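Local coordinates for protein cytochrome c (Pseudomonas aeruginosa, PDB 6RTE) that oxidises dihydro-heme d1 in the biosynthesis of heme d1, as the dehydrogenase NirN, a heme c protein with an eight-bladed beta-propeller, at residues F403-H408 against P412-D417; I396-P401 against E426-D431; I362-D367 against V371-N376; Y460-V465 against G470-Y475. One frame throughout, in Å; residues are numbered along the deposited sequence.

Interaction 1 (F403-H408 against P412-D417); sequences FFMRSH and PYAWTD
Arg406 and Trp415 form an antiparallel hydrogen-bonded pair, their segments running 164° apart end to end, with Arg406 N to Trp415 O at 3.0 Å and Trp415 N to Arg406 O at 2.8 Å. Beyond this short ladder, side chains take over the pairing. The Asp417 carboxylate receives two consecutive backbone amides, Phe403 N on OD1 at 3.0 Å and Phe404 N on OD2 at 3.1 Å. Both come from the syn side, slightly out of the carboxylate plane. CG of Asp417 stands between its own N and carbonyl carbon (chi1 60°), which turns the carboxylate back toward 403-408; OD1 also accepts Phe419 N, so two amides meet this oxygen. Next to it, the hydroxyl Thr416 OG1 donates to Phe404 O at 2.6 Å, almost straight along the carbonyl bond. The Met405 side chain is extended beyond CG and touches Ala414 CB with its CE methyl at 4.1 Å. The hairpin forms the first two strands of one propeller blade, with strand 427-431 bonded beside 413-417. Met405 and Ala414 face strand 362-365 of the preceding blade, while Trp415 meets Phe454 edge-to-face in the following one.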
# COMPACT_ATOMS: atom_id res chain seq x y z
N PHE A 403 3.57 -12.52 3.43
CA PHE A 403 2.94 -11.40 2.76
C PHE A 403 3.90 -10.61 1.87
O PHE A 403 3.47 -10.05 0.85
CB PHE A 403 2.31 -10.45 3.79
CG PHE A 403 1.32 -9.50 3.20
CD1 PHE A 403 0.00 -9.89 2.98
CD2 PHE A 403 1.69 -8.21 2.85
CE1 PHE A 403 -0.92 -9.01 2.43
CE2 PHE A 403 0.77 -7.34 2.30
CZ PHE A 403 -0.53 -7.74 2.09
N PHE A 404 5.18 -10.54 2.24
CA PHE A 404 6.15 -9.69 1.55
C PHE A 404 7.23 -10.52 0.87
O PHE A 404 7.55 -11.64 1.30
CB PHE A 404 6.81 -8.70 2.52
CG PHE A 404 5.86 -7.74 3.14
CD1 PHE A 404 5.33 -6.69 2.41
CD2 PHE A 404 5.48 -7.88 4.47
CE1 PHE A 404 4.45 -5.79 2.98
CE2 PHE A 404 4.60 -6.99 5.06
CZ PHE A 404 4.08 -5.95 4.31
N MET A 405 7.79 -9.95 -0.19
CA MET A 405 8.88 -10.57 -0.94
C MET A 405 9.69 -9.47 -1.59
O MET A 405 9.13 -8.54 -2.18
CB MET A 405 8.34 -11.54 -1.99
CG MET A 405 9.30 -12.67 -2.35
SD MET A 405 8.40 -14.16 -2.83
CE MET A 405 9.76 -15.29 -3.09
N ARG A 406 11.01 -9.58 -1.50
CA ARG A 406 11.90 -8.57 -2.04
C ARG A 406 13.25 -9.20 -2.34
O ARG A 406 13.62 -10.22 -1.75
CB ARG A 406 12.08 -7.40 -1.07
CG ARG A 406 12.49 -6.08 -1.73
CD ARG A 406 11.34 -5.48 -2.51
NE ARG A 406 11.44 -4.03 -2.60
CZ ARG A 406 12.10 -3.37 -3.56
NH1 ARG A 406 12.73 -4.03 -4.52
NH2 ARG A 406 12.12 -2.04 -3.55
N SER A 407 13.97 -8.59 -3.27
CA SER A 407 15.34 -9.00 -3.57
C SER A 407 16.07 -7.81 -4.18
O SER A 407 15.57 -6.68 -4.18
CB SER A 407 15.35 -10.21 -4.51
OG SER A 407 16.66 -10.71 -4.65
N HIS A 408 17.27 -8.07 -4.71
CA HIS A 408 18.12 -7.04 -5.29
C HIS A 408 19.07 -7.73 -6.26
O HIS A 408 19.43 -8.90 -6.06
CB HIS A 408 18.91 -6.29 -4.21
CG HIS A 408 19.52 -5.00 -4.67
ND1 HIS A 408 20.76 -4.93 -5.26
CD2 HIS A 408 19.07 -3.72 -4.61
CE1 HIS A 408 21.05 -3.67 -5.56
NE2 HIS A 408 20.03 -2.92 -5.16
N PRO A 412 21.96 -12.71 -3.63
CA PRO A 412 21.66 -14.04 -4.16
C PRO A 412 20.43 -14.70 -3.57
O PRO A 412 20.17 -15.87 -3.89
CB PRO A 412 22.92 -14.83 -3.78
CG PRO A 412 23.36 -14.22 -2.49
CD PRO A 412 22.95 -12.76 -2.54
N TYR A 413 19.66 -14.00 -2.74
CA TYR A 413 18.49 -14.58 -2.08
C TYR A 413 17.26 -13.74 -2.36
O TYR A 413 17.34 -12.53 -2.61
CB TYR A 413 18.68 -14.68 -0.56
CG TYR A 413 20.05 -15.12 -0.11
CD1 TYR A 413 20.42 -16.46 -0.15
CD2 TYR A 413 20.97 -14.19 0.37
CE1 TYR A 413 21.68 -16.86 0.26
CE2 TYR A 413 22.22 -14.59 0.80
CZ TYR A 413 22.57 -15.92 0.74
OH TYR A 413 23.83 -16.32 1.16
N ALA A 414 16.10 -14.39 -2.30
CA ALA A 414 14.81 -13.72 -2.20
C ALA A 414 14.39 -13.72 -0.74
O ALA A 414 14.36 -14.77 -0.09
CB ALA A 414 13.76 -14.40 -3.07
N TRP A 415 14.05 -12.54 -0.22
CA TRP A 415 13.77 -12.36 1.20
C TRP A 415 12.26 -12.30 1.40
O TRP A 415 11.59 -11.44 0.83
CB TRP A 415 14.42 -11.07 1.72
CG TRP A 415 15.92 -10.96 1.48
CD1 TRP A 415 16.59 -11.23 0.32
CD2 TRP A 415 16.91 -10.54 2.43
NE1 TRP A 415 17.94 -11.01 0.49
CE2 TRP A 415 18.16 -10.58 1.77
CE3 TRP A 415 16.86 -10.12 3.76
CZ2 TRP A 415 19.34 -10.22 2.41
CZ3 TRP A 415 18.04 -9.78 4.39
CH2 TRP A 415 19.26 -9.83 3.72
N THR A 416 11.73 -13.22 2.21
CA THR A 416 10.29 -13.27 2.47
C THR A 416 10.07 -13.59 3.95
O THR A 416 11.00 -13.51 4.77
CB THR A 416 9.62 -14.27 1.52
OG1 THR A 416 8.19 -14.11 1.60
CG2 THR A 416 9.99 -15.71 1.88
N ASP A 417 8.84 -13.95 4.31
CA ASP A 417 8.45 -14.02 5.71
C ASP A 417 7.30 -15.01 5.88
O ASP A 417 6.82 -15.61 4.91
CB ASP A 417 8.02 -12.63 6.20
CG ASP A 417 6.84 -12.08 5.41
OD1 ASP A 417 5.74 -12.67 5.50
OD2 ASP A 417 7.02 -11.07 4.69

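Interaction 2 (I396-P401 against E426-D431); sequences IVTDGP and EILLID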
# COMPACT_ATOMS: atom_id res chain seq x y z
N ILE A 396 8.24 -24.22 -2.43
CA ILE A 396 9.05 -24.18 -1.21
C ILE A 396 8.11 -24.09 -0.02
O ILE A 396 7.37 -23.12 0.14
CB ILE A 396 10.04 -23.00 -1.24
CG1 ILE A 396 10.87 -23.04 -2.52
CG2 ILE A 396 10.94 -23.05 -0.01
CD1 ILE A 396 11.77 -21.83 -2.72
N VAL A 397 8.12 -25.12 0.83
CA VAL A 397 7.27 -25.13 2.01
C VAL A 397 7.92 -24.28 3.10
O VAL A 397 9.14 -24.31 3.29
CB VAL A 397 7.02 -26.58 2.48
CG1 VAL A 397 8.33 -27.31 2.75
CG2 VAL A 397 6.12 -26.59 3.72
N THR A 398 7.10 -23.50 3.81
CA THR A 398 7.57 -22.64 4.89
C THR A 398 6.71 -22.88 6.12
O THR A 398 5.78 -23.70 6.12
CB THR A 398 7.52 -21.15 4.49
OG1 THR A 398 6.15 -20.72 4.42
CG2 THR A 398 8.19 -20.93 3.14
N ASP A 399 7.01 -22.14 7.19
CA ASP A 399 6.31 -22.34 8.45
C ASP A 399 4.86 -21.87 8.36
O ASP A 399 3.96 -22.54 8.89
CB ASP A 399 7.04 -21.60 9.58
CG ASP A 399 8.32 -22.30 9.99
OD1 ASP A 399 8.77 -23.21 9.27
OD2 ASP A 399 8.87 -21.95 11.06
N GLY A 400 4.61 -20.75 7.70
CA GLY A 400 3.27 -20.22 7.60
C GLY A 400 3.10 -19.25 6.45
O GLY A 400 4.07 -18.88 5.77
N PRO A 401 1.87 -18.80 6.22
CA PRO A 401 1.62 -17.85 5.14
C PRO A 401 2.38 -16.55 5.36
O PRO A 401 2.46 -16.05 6.49
CB PRO A 401 0.11 -17.64 5.18
CG PRO A 401 -0.28 -17.99 6.59
CD PRO A 401 0.65 -19.09 7.00
N GLU A 426 10.50 -14.54 11.78
CA GLU A 426 11.65 -14.98 11.00
C GLU A 426 11.50 -14.49 9.57
O GLU A 426 10.43 -14.62 8.97
CB GLU A 426 11.77 -16.50 11.03
CG GLU A 426 13.19 -17.02 11.15
CD GLU A 426 13.25 -18.42 11.72
OE1 GLU A 426 13.20 -18.56 12.97
OE2 GLU A 426 13.31 -19.39 10.94
N ILE A 427 12.59 -13.94 9.03
CA ILE A 427 12.70 -13.59 7.62
C ILE A 427 13.51 -14.68 6.93
O ILE A 427 14.59 -15.04 7.40
CB ILE A 427 13.37 -12.21 7.44
CG1 ILE A 427 12.55 -11.12 8.12
CG2 ILE A 427 13.58 -11.90 5.96
CD1 ILE A 427 11.12 -10.99 7.61
N LEU A 428 12.98 -15.21 5.84
CA LEU A 428 13.59 -16.34 5.15
C LEU A 428 14.35 -15.84 3.93
O LEU A 428 13.85 -15.01 3.17
CB LEU A 428 12.52 -17.34 4.71
CG LEU A 428 11.55 -17.76 5.80
CD1 LEU A 428 10.45 -18.64 5.22
CD2 LEU A 428 12.29 -18.48 6.92
N LEU A 429 15.56 -16.36 3.75
CA LEU A 429 16.39 -16.04 2.59
C LEU A 429 16.42 -17.27 1.69
O LEU A 429 17.09 -18.26 1.99
CB LEU A 429 17.79 -15.62 3.03
CG LEU A 429 17.92 -14.14 3.42
CD1 LEU A 429 16.98 -13.78 4.56
CD2 LEU A 429 19.37 -13.80 3.78
N ILE A 430 15.67 -17.20 0.59
CA ILE A 430 15.58 -18.29 -0.37
C ILE A 430 16.64 -18.09 -1.44
O ILE A 430 16.62 -17.11 -2.18
CB ILE A 430 14.18 -18.35 -1.00
CG1 ILE A 430 13.12 -18.60 0.08
CG2 ILE A 430 14.12 -19.43 -2.08
CD1 ILE A 430 11.69 -18.55 -0.43
N ASP A 431 17.58 -19.04 -1.51
CA ASP A 431 18.63 -18.98 -2.52
C ASP A 431 18.01 -18.96 -3.92
O ASP A 431 17.20 -19.83 -4.26
CB ASP A 431 19.57 -20.17 -2.37
CG ASP A 431 20.78 -20.09 -3.28
OD1 ASP A 431 21.80 -19.49 -2.87
OD2 ASP A 431 20.72 -20.61 -4.41
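Ile396 lies across from Ile430 and Thr398 across from Leu428, with CA atoms 8.8 Å and 8.7 Å apart, so the two backbones run in opposite directions but too far apart to pair; no hydrogen bond joins them, and the space is filled by side chains pointing at each other. Ile396 and Ile430 meet tip to tip. CG1 of Ile396 is anti to its carbonyl carbon and the chain continues extended (chi2 173°), which carries CD1 across the gap to Ile430 CG2 at 3.4 Å, tighter than usual for methyl groups. The same CD1 is 4.0 Å from Ile430 CD1, so it sits against both branches of its partner. Just past the end of strand 391-397, Thr398 and Leu428 approach at a slant: Leu428 CD1 rests against Thr398 CG2 at 3.8 Å and Thr398 CB at 3.9 Å, so the threonine contributes its methyl side to the apolar layer. Ile382 touches Ile396, Thr398 and Ile430 and thickens this layer. Nearer the surface, Asp399 OD2 and Glu426 OE2 come within 5.1 Å without touching; Arg440, salt-bridged to Glu426 and in a long, weak ion pair with Asp399, probably eases the repulsion of like charges. Strand 391-397 is the last of its blade and strand 427-431 the third of the next. Such packing of neighbouring blades through mostly branched apolar side chains, with no backbone bonds between them here, is how successive blades of a beta-propeller are held together.

Interaction 3 (I362-D367 against V371-N376); sequences IYWKRD and VFATPN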
# COMPACT_ATOMS: atom_id res chain seq x y z
N ILE A 362 7.89 -11.76 -7.05
CA ILE A 362 9.04 -11.14 -7.69
C ILE A 362 9.62 -12.08 -8.73
O ILE A 362 9.36 -13.29 -8.74
CB ILE A 362 10.13 -10.74 -6.67
CG1 ILE A 362 10.68 -11.96 -5.95
CG2 ILE A 362 9.55 -9.75 -5.66
CD1 ILE A 362 11.98 -11.70 -5.20
N TYR A 363 10.42 -11.50 -9.62
CA TYR A 363 11.01 -12.19 -10.76
C TYR A 363 12.52 -12.13 -10.65
O TYR A 363 13.08 -11.18 -10.09
CB TYR A 363 10.56 -11.54 -12.08
CG TYR A 363 9.06 -11.48 -12.26
CD1 TYR A 363 8.30 -10.55 -11.55
CD2 TYR A 363 8.40 -12.33 -13.14
CE1 TYR A 363 6.92 -10.48 -11.71
CE2 TYR A 363 7.03 -12.27 -13.31
CZ TYR A 363 6.29 -11.34 -12.59
OH TYR A 363 4.93 -11.28 -12.75
N TRP A 364 13.18 -13.15 -11.18
CA TRP A 364 14.63 -13.12 -11.32
C TRP A 364 15.03 -14.20 -12.32
O TRP A 364 14.22 -15.04 -12.71
CB TRP A 364 15.33 -13.31 -9.96
CG TRP A 364 15.27 -14.70 -9.39
CD1 TRP A 364 16.09 -15.75 -9.70
CD2 TRP A 364 14.36 -15.18 -8.40
NE1 TRP A 364 15.73 -16.85 -8.97
CE2 TRP A 364 14.68 -16.53 -8.16
CE3 TRP A 364 13.30 -14.60 -7.69
CZ2 TRP A 364 13.97 -17.32 -7.24
CZ3 TRP A 364 12.60 -15.38 -6.78
CH2 TRP A 364 12.94 -16.73 -6.56
N LYS A 365 16.29 -14.15 -12.74
CA LYS A 365 16.81 -15.08 -13.74
C LYS A 365 17.47 -16.25 -13.04
O LYS A 365 18.39 -16.07 -12.23
CB LYS A 365 17.78 -14.37 -14.68
CG LYS A 365 17.22 -13.11 -15.31
CD LYS A 365 17.93 -12.76 -16.61
CE LYS A 365 17.39 -13.58 -17.77
NZ LYS A 365 16.03 -13.14 -18.18
N ARG A 366 17.01 -17.46 -13.35
CA ARG A 366 17.55 -18.70 -12.80
C ARG A 366 17.89 -19.62 -13.96
O ARG A 366 16.99 -20.13 -14.64
CB ARG A 366 16.54 -19.36 -11.86
CG ARG A 366 16.99 -20.67 -11.24
CD ARG A 366 15.82 -21.41 -10.63
NE ARG A 366 16.24 -22.52 -9.78
CZ ARG A 366 16.46 -23.76 -10.21
NH1 ARG A 366 16.31 -24.06 -11.50
NH2 ARG A 366 16.84 -24.70 -9.36
N ASP A 367 19.18 -19.83 -14.19
CA ASP A 367 19.66 -20.61 -15.34
C ASP A 367 19.28 -19.92 -16.65
O ASP A 367 18.84 -20.56 -17.60
CB ASP A 367 19.13 -22.04 -15.30
CG ASP A 367 19.73 -22.86 -14.17
OD1 ASP A 367 20.85 -22.52 -13.72
OD2 ASP A 367 19.08 -23.84 -13.74
N VAL A 371 12.08 -16.50 -13.84
CA VAL A 371 11.29 -17.29 -12.91
C VAL A 371 10.53 -16.32 -12.01
O VAL A 371 10.95 -15.17 -11.81
CB VAL A 371 12.18 -18.26 -12.09
CG1 VAL A 371 13.08 -17.51 -11.12
CG2 VAL A 371 11.33 -19.28 -11.37
N PHE A 372 9.40 -16.77 -11.49
CA PHE A 372 8.52 -15.95 -10.66
C PHE A 372 8.19 -16.69 -9.37
O PHE A 372 7.91 -17.89 -9.40
CB PHE A 372 7.23 -15.58 -11.41
CG PHE A 372 6.20 -14.87 -10.56
CD1 PHE A 372 6.31 -13.52 -10.31
CD2 PHE A 372 5.12 -15.56 -10.05
CE1 PHE A 372 5.36 -12.86 -9.55
CE2 PHE A 372 4.16 -14.91 -9.28
CZ PHE A 372 4.28 -13.56 -9.03
N ALA A 373 8.24 -15.97 -8.25
CA ALA A 373 7.97 -16.55 -6.94
C ALA A 373 6.96 -15.68 -6.21
O ALA A 373 7.00 -14.45 -6.30
CB ALA A 373 9.26 -16.66 -6.12
N THR A 374 6.04 -16.33 -5.49
CA THR A 374 4.99 -15.61 -4.79
C THR A 374 4.74 -16.19 -3.41
O THR A 374 4.70 -17.42 -3.24
CB THR A 374 3.68 -15.64 -5.60
OG1 THR A 374 2.67 -14.92 -4.88
CG2 THR A 374 3.21 -17.08 -5.83
N PRO A 375 4.57 -15.33 -2.39
CA PRO A 375 4.11 -15.82 -1.08
C PRO A 375 2.64 -16.20 -1.12
O PRO A 375 2.03 -16.15 -2.19
CB PRO A 375 4.38 -14.63 -0.15
CG PRO A 375 4.24 -13.43 -1.04
CD PRO A 375 4.74 -13.86 -2.40
N ASN A 376 2.06 -16.55 0.02
CA ASN A 376 0.70 -17.09 0.06
C ASN A 376 -0.03 -16.62 1.31
O ASN A 376 0.54 -16.61 2.40
CB ASN A 376 0.74 -18.62 0.01
CG ASN A 376 -0.61 -19.23 -0.33
OD1 ASN A 376 -1.53 -19.21 0.49
ND2 ASN A 376 -0.73 -19.76 -1.53
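Val371, the residue most covered by this contact, lays its CG1 methyl over one face of the Trp364 indole. The methyl stands 3.5 Å from the centroid of the five-membered ring and 13° off its normal, a CH-pi contact, and the two side chains run side by side in the same direction. Trp364 reaches this position because its CG is placed between the backbone N and the carbonyl carbon (chi1 72°), folding the indole across the neighbouring strand; the six-membered part continues to Ala373, with CZ3 at 3.6 Å from Ala373 CB. Trp364 NE1 donates to Lys432 O, a second hold on the five-membered end of the indole. Beneath the side chains the pair is hydrogen-bonded in both directions, Val371 N to Trp364 O at 2.8 Å and Trp364 N to Val371 O at 3.1 Å, and Ile362 with Ala373 repeats the pattern. The other face of the sheet carries Phe372, whose ring meets that of Tyr363 obliquely, with planes at 47°; the two rings are modelled too close, so their exact spacing is doubtful. Tyr363 OH is hydrogen-bonded with Ser318, in the direction of the preceding blade. Trp364 and Ile362, by contrast, face Ala414 in the following blade. This is an antiparallel beta hairpin of the first two strands of a propeller blade, each face lined with aromatic or aliphatic groups for an adjoining blade.

Interaction 4 (Y460-V465 against G470-Y475); sequences YALLSV and GALVVY
The two middle strands of a four-stranded propeller blade form this antiparallel hairpin, with Leu463 and Val473 at its centre as a hydrogen-bonded pair. Leu463 N to Val473 O and Val473 N to Leu463 O are both 2.9 Å and almost straight, with angles of 175° and 174° at the hydrogens. Ala461 and Tyr475 bond likewise in both directions; near the turn Val465 N reaches Ala471 O at 2.9 Å, but the return bond from Ala471 N is weak. On the face bearing Leu463, its CD2 methyl touches Tyr475 CE1 at 3.7 Å, the two side chains crossing at about a right angle. Val465 CG2 and Val473 CG2 extend this apolar row at 4.1 Å. On the other face Leu472 CD1 comes to Leu462 CB at 4.1 Å, and Val474 CG1 lies 4.1 Å from Tyr460 CB. Buried Ser464 OG is engaged by Ser492 O and Lys494 NZ. Strands 449-454 and 482-488 flank the hairpin in its sheet. Leu462 and Leu472 pack on Phe150 and Val152 of strand 150-154, in the adjoining blade closed by strand 491-496, whereas Ala461 and Leu463 face the blade before, against Trp415 and Ile427.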
# COMPACT_ATOMS: atom_id res chain seq x y z
N TYR A 460 23.00 -3.38 2.16
CA TYR A 460 22.30 -3.53 3.43
C TYR A 460 20.82 -3.78 3.19
O TYR A 460 20.24 -3.29 2.22
CB TYR A 460 22.48 -2.30 4.33
CG TYR A 460 23.91 -2.01 4.69
CD1 TYR A 460 24.53 -2.67 5.74
CD2 TYR A 460 24.65 -1.08 3.97
CE1 TYR A 460 25.84 -2.41 6.07
CE2 TYR A 460 25.97 -0.81 4.29
CZ TYR A 460 26.55 -1.48 5.35
OH TYR A 460 27.86 -1.22 5.67
N ALA A 461 20.21 -4.53 4.11
CA ALA A 461 18.79 -4.83 4.08
C ALA A 461 18.14 -4.32 5.36
O ALA A 461 18.71 -4.46 6.44
CB ALA A 461 18.55 -6.34 3.93
N LEU A 462 16.97 -3.72 5.22
CA LEU A 462 16.27 -3.08 6.34
C LEU A 462 14.98 -3.84 6.61
O LEU A 462 14.06 -3.84 5.78
CB LEU A 462 16.01 -1.61 6.05
CG LEU A 462 17.23 -0.69 6.19
CD1 LEU A 462 18.27 -0.96 5.10
CD2 LEU A 462 16.79 0.76 6.17
N LEU A 463 14.90 -4.47 7.78
CA LEU A 463 13.77 -5.29 8.20
C LEU A 463 12.94 -4.55 9.25
O LEU A 463 13.48 -3.81 10.08
CB LEU A 463 14.26 -6.62 8.78
CG LEU A 463 14.68 -7.73 7.80
CD1 LEU A 463 15.77 -7.28 6.83
CD2 LEU A 463 15.15 -8.95 8.59
N SER A 464 11.63 -4.80 9.23
CA SER A 464 10.70 -4.16 10.16
C SER A 464 10.20 -5.16 11.19
O SER A 464 9.70 -6.24 10.84
CB SER A 464 9.51 -3.56 9.40
OG SER A 464 9.88 -2.41 8.66
N VAL A 465 10.32 -4.79 12.47
CA VAL A 465 9.65 -5.50 13.56
C VAL A 465 8.36 -4.74 13.84
O VAL A 465 8.39 -3.63 14.39
CB VAL A 465 10.53 -5.60 14.80
CG1 VAL A 465 9.79 -6.32 15.93
CG2 VAL A 465 11.83 -6.32 14.48
N GLY A 470 8.74 -1.94 18.52
CA GLY A 470 9.31 -2.43 17.29
C GLY A 470 10.61 -1.73 16.93
O GLY A 470 11.17 -0.95 17.71
N ALA A 471 11.09 -2.02 15.72
CA ALA A 471 12.41 -1.55 15.32
C ALA A 471 12.60 -1.69 13.82
O ALA A 471 12.03 -2.58 13.18
CB ALA A 471 13.52 -2.32 16.04
N LEU A 472 13.40 -0.78 13.28
CA LEU A 472 14.02 -0.91 11.96
C LEU A 472 15.41 -1.52 12.18
O LEU A 472 16.27 -0.88 12.80
CB LEU A 472 14.09 0.45 11.28
CG LEU A 472 14.45 0.57 9.80
CD1 LEU A 472 13.45 -0.17 8.95
CD2 LEU A 472 14.49 2.04 9.39
N VAL A 473 15.62 -2.74 11.69
CA VAL A 473 16.86 -3.47 11.93
C VAL A 473 17.65 -3.53 10.63
O VAL A 473 17.15 -4.04 9.61
CB VAL A 473 16.60 -4.89 12.47
CG1 VAL A 473 17.90 -5.50 13.00
CG2 VAL A 473 15.54 -4.85 13.54
N VAL A 474 18.88 -3.03 10.67
CA VAL A 474 19.76 -2.95 9.50
C VAL A 474 20.68 -4.16 9.52
O VAL A 474 21.31 -4.46 10.54
CB VAL A 474 20.57 -1.65 9.50
CG1 VAL A 474 21.41 -1.52 8.21
CG2 VAL A 474 19.65 -0.45 9.66
N TYR A 475 20.77 -4.85 8.38
CA TYR A 475 21.59 -6.04 8.22
C TYR A 475 22.56 -5.85 7.07
O TYR A 475 22.19 -5.29 6.03
CB TYR A 475 20.74 -7.28 7.94
CG TYR A 475 19.98 -7.84 9.12
CD1 TYR A 475 18.77 -7.29 9.50
CD2 TYR A 475 20.46 -8.93 9.82
CE1 TYR A 475 18.06 -7.80 10.57
CE2 TYR A 475 19.76 -9.45 10.90
CZ TYR A 475 18.56 -8.88 11.26
OH TYR A 475 17.86 -9.39 12.33

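Along the chain the contacts run through three consecutive blades of the propeller: interaction 3 pairs the first two strands of one, interaction 1 those of the next, and interaction 4 the middle strands of the third. Interaction 2 bridges the first and second blades, and interaction 1 falls within the stretch of chain between its segments. Interactions 1 and 2 have centres about 9 Å apart and share a sheet, strands 413-417 and 427-431 being neighbours. The centres of interactions 3 and 1 are about 10 Å apart. Interactions 3 and 4, about 23 Å apart by centres, do not touch; the second blade lies between and packs on both neighbours, Met405 on Ala373 and Trp415 on Ala461, so the contacts build part of the propeller ring.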